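Local structure of uroporphyrin-III C-methyltransferase (Pseudomonas denitrificans, 1S4D) at the interface of chains A and B. The protein catalyses the two successive S-adenosyl-L-methionine-dependent methylations, at C-2 and C-7, that convert uroporphyrinogen III through precorrin-1 to precorrin-2 in cobalamin and siroheme biosynthesis. Coordinates in Å, arbitrary orientation; residue numbers count along the deposited sequence, not the author numbering. Chains: chain A/B, Uroporphyrin-III C-methyltransferase.

Contact 1: the interface of chains A and B. Residues chain A 28, 30-32, 35; chain B 30-32, 35.
B:Leu32 and A:Leu32 meet across the two-fold axis of the SUMT homodimer, a member of the precorrin methyltransferase family, where a short antiparallel beta bridge pairs A:Thr31 with B:Thr31. The case illustrates how a symmetric backbone pairing can set a leucine from each subunit against its twin. The amide N of B:Leu32 donates to the carbonyl O of A:Leu30 at 2.9 Å, and the N of A:Leu32 donates to the O of B:Leu30 at the same 2.9 Å. Each donor is the first residue of helix 32-40, so the helix starts are tied directly to the partner chain.

The side chain of B:Leu32, which buries most surface here, packs against the backbone of A:Gly28. Its CG lies anti to its own carbonyl carbon (chi1 -83°), and the branches then part: CD2 faces the A:Gly28 backbone, while CD1 points to the partner leucine, 3.8 Å from CD2 of A:Leu32. The two leucines cross obliquely at their tips. A:Ala35, from the next turn of its helix, adds its CB at 3.9 Å from the same CD1 of B:Leu32. With its other branch A:Leu32 lies alongside B:Leu30, pointing the same way, its CD1 4.0 Å from the CB of B:Leu30. At A:Gly28 the lack of a side chain leaves the backbone itself as the surface that B:Leu32 covers.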
# COMPACT_ATOMS: atom_id res chain seq x y z
N GLY A 28 7.97 -10.24 8.50
CA GLY A 28 7.51 -11.16 7.46
C GLY A 28 6.42 -10.54 6.60
O GLY A 28 6.17 -11.03 5.49
N LEU A 30 7.68 -7.75 6.45
CA LEU A 30 8.86 -7.01 5.99
C LEU A 30 9.16 -7.37 4.55
O LEU A 30 8.95 -8.51 4.12
CB LEU A 30 10.09 -7.31 6.82
CG LEU A 30 10.09 -6.88 8.28
CD1 LEU A 30 11.17 -7.67 9.07
CD2 LEU A 30 10.27 -5.39 8.43
N THR A 31 9.66 -6.41 3.80
CA THR A 31 10.12 -6.70 2.45
C THR A 31 11.51 -7.30 2.53
O THR A 31 12.22 -7.13 3.54
CB THR A 31 10.17 -5.44 1.59
OG1 THR A 31 10.92 -4.42 2.27
CG2 THR A 31 8.78 -4.84 1.41
N LEU A 32 11.90 -8.01 1.48
CA LEU A 32 13.21 -8.63 1.43
C LEU A 32 14.26 -7.54 1.50
O LEU A 32 15.29 -7.70 2.15
CB LEU A 32 13.37 -9.44 0.16
CG LEU A 32 12.50 -10.70 0.08
CD1 LEU A 32 12.75 -11.42 -1.28
CD2 LEU A 32 12.79 -11.62 1.25
N ALA A 35 14.57 -6.80 5.18
CA ALA A 35 15.25 -7.87 5.92
C ALA A 35 16.74 -7.73 5.70
O ALA A 35 17.52 -7.77 6.66
CB ALA A 35 14.76 -9.24 5.48
N LEU B 30 9.08 -8.02 -2.49
CA LEU B 30 8.38 -9.17 -1.95
C LEU B 30 8.45 -9.11 -0.42
O LEU B 30 9.47 -8.66 0.13
CB LEU B 30 9.07 -10.44 -2.42
CG LEU B 30 8.59 -11.24 -3.64
CD1 LEU B 30 7.54 -10.51 -4.46
CD2 LEU B 30 9.77 -11.66 -4.48
N THR B 31 7.40 -9.54 0.27
CA THR B 31 7.46 -9.69 1.73
C THR B 31 8.02 -11.06 2.07
O THR B 31 7.95 -11.95 1.24
CB THR B 31 6.05 -9.64 2.35
OG1 THR B 31 5.23 -10.69 1.78
CG2 THR B 31 5.33 -8.31 2.02
N LEU B 32 8.53 -11.23 3.29
CA LEU B 32 9.01 -12.54 3.76
C LEU B 32 7.96 -13.65 3.51
O LEU B 32 8.27 -14.71 2.94
CB LEU B 32 9.41 -12.48 5.24
CG LEU B 32 10.82 -11.96 5.62
CD1 LEU B 32 11.36 -10.93 4.65
CD2 LEU B 32 10.92 -11.40 7.07
N ALA B 35 7.77 -14.48 -0.28
CA ALA B 35 8.96 -15.30 -0.59
C ALA B 35 8.83 -16.71 -0.00
O ALA B 35 9.12 -17.71 -0.65
CB ALA B 35 10.21 -14.62 -0.07

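Contact 2: the interface of chains A and B. Residues chain A 106, 153-156, 167-168; chain B 149-151.
B:His150 lies against A:Thr156 at the end of strand 151-156 in the dimer of this precorrin methyltransferase, where A:Leu155 and B:Ala151 form an antiparallel beta bridge. It is an example of edge pairing in which a backbone bond is flanked by side-chain packing. The backbone O of B:His150 accepts from the amide N of A:Thr156 at 3.1 Å, with 160° at the hydrogen.

The histidine buries far more surface than its neighbours. Its imidazole crosses the A:Thr156 side chain at a slant, presenting CD2 to the threonine methyl CG2 at 3.6 Å. That methyl sits between the backbone N and carbonyl carbon of A:Thr156, while OG1 is anti to the N (chi1 168°), which turns carbon rather than hydroxyl towards the ring. A:Ile168 comes in at about a right angle, its CG1 3.9 Å from the CB of B:His150; the CB of the histidine thus sits in a corner formed by isoleucine and threonine. The A:Arg167 backbone borders the same stem.

The A:Phe106 ring directs its CZ tip to the B:His150 carbonyl, 3.3 Å from the O. One face is capped by CB of A:Thr156, 4.0 Å above the ring centre, and A:Phe154 O lies at its edge, in plane. An alanine in place of A:Phe106 would probably open a gap beside that carbonyl and leave A:Thr156 without the ring it rests on. At the bridge itself, the methyl of B:Ala151 packs on the CB of A:Leu155 at 3.9 Å.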
# COMPACT_ATOMS: atom_id res chain seq x y z
N PHE A 106 2.32 8.93 5.78
CA PHE A 106 1.94 9.73 6.97
C PHE A 106 3.04 9.51 8.00
O PHE A 106 2.82 9.58 9.19
CB PHE A 106 0.55 9.39 7.54
CG PHE A 106 -0.58 9.99 6.75
CD1 PHE A 106 -1.65 9.20 6.29
CD2 PHE A 106 -0.58 11.34 6.44
CE1 PHE A 106 -2.67 9.74 5.54
CE2 PHE A 106 -1.58 11.89 5.69
CZ PHE A 106 -2.63 11.09 5.24
N THR A 153 -10.11 7.16 -0.22
CA THR A 153 -9.30 8.24 0.37
C THR A 153 -8.65 7.85 1.70
O THR A 153 -9.31 7.33 2.60
CB THR A 153 -10.12 9.51 0.57
OG1 THR A 153 -10.46 10.06 -0.70
CG2 THR A 153 -9.24 10.60 1.20
N PHE A 154 -7.35 8.12 1.81
CA PHE A 154 -6.59 7.86 3.02
C PHE A 154 -6.32 9.21 3.67
O PHE A 154 -5.81 10.15 3.03
CB PHE A 154 -5.29 7.10 2.69
CG PHE A 154 -5.49 5.80 1.98
CD1 PHE A 154 -5.56 5.75 0.59
CD2 PHE A 154 -5.62 4.62 2.68
CE1 PHE A 154 -5.74 4.53 -0.06
CE2 PHE A 154 -5.82 3.39 2.03
CZ PHE A 154 -5.89 3.34 0.69
N LEU A 155 -6.67 9.34 4.93
CA LEU A 155 -6.49 10.63 5.57
C LEU A 155 -5.96 10.47 6.99
O LEU A 155 -6.02 9.38 7.56
CB LEU A 155 -7.80 11.42 5.49
CG LEU A 155 -8.95 11.50 6.51
CD1 LEU A 155 -10.20 11.03 5.89
CD2 LEU A 155 -8.74 10.83 7.86
N THR A 156 -5.44 11.56 7.55
CA THR A 156 -5.09 11.65 8.96
C THR A 156 -6.05 12.56 9.78
O THR A 156 -6.50 13.56 9.25
CB THR A 156 -3.64 12.16 9.10
OG1 THR A 156 -3.39 12.50 10.46
CG2 THR A 156 -3.41 13.50 8.37
N ARG A 167 -7.10 21.32 7.60
CA ARG A 167 -7.48 21.63 6.23
C ARG A 167 -7.70 20.22 5.70
O ARG A 167 -6.74 19.43 5.62
CB ARG A 167 -6.38 22.33 5.48
N ILE A 168 -8.95 19.85 5.49
CA ILE A 168 -9.33 18.58 4.89
C ILE A 168 -10.73 18.86 4.38
O ILE A 168 -11.65 19.19 5.16
CB ILE A 168 -9.40 17.40 5.90
CG1 ILE A 168 -8.01 16.93 6.32
CG2 ILE A 168 -10.14 16.21 5.27
CD1 ILE A 168 -8.05 15.90 7.47
N ASN B 149 -0.51 17.84 1.89
CA ASN B 149 -1.79 17.13 1.95
C ASN B 149 -1.99 16.35 3.25
O ASN B 149 -1.03 15.84 3.84
CB ASN B 149 -1.99 16.21 0.72
CG ASN B 149 -0.97 15.06 0.65
OD1 ASN B 149 -1.33 13.91 0.32
ND2 ASN B 149 0.29 15.36 0.94
N HIS B 150 -3.23 16.26 3.67
CA HIS B 150 -3.55 15.50 4.86
C HIS B 150 -4.44 14.33 4.44
O HIS B 150 -4.86 13.51 5.27
CB HIS B 150 -4.21 16.41 5.89
CG HIS B 150 -3.23 17.19 6.72
ND1 HIS B 150 -2.47 18.21 6.21
CD2 HIS B 150 -2.88 17.07 8.03
CE1 HIS B 150 -1.68 18.69 7.16
NE2 HIS B 150 -1.91 18.02 8.27
N ALA B 151 -4.70 14.26 3.14
CA ALA B 151 -5.52 13.22 2.53
C ALA B 151 -4.97 12.82 1.14
O ALA B 151 -4.41 13.67 0.44
CB ALA B 151 -6.95 13.71 2.44

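The centres of contact 1 and contact 2 lie about 28 Å apart, and they have no residue in common. Both belong to the same two-fold interface: contact 1 straddles the two-fold axis, its core mapping onto itself, while contact 2 recurs with the chains exchanged. Each uses an antiparallel bridge between backbones, but from different elements: contact 1 joins the loops leading into helix 32-40, whereas contact 2 joins strand 151-156 of one chain to the start of that strand in the other, with a loop phenylalanine alongside. Together they fasten the homodimer on the axis and, through contact 2 and its twin, well away from contact 1, which is likely to restrain how the subunits can shift.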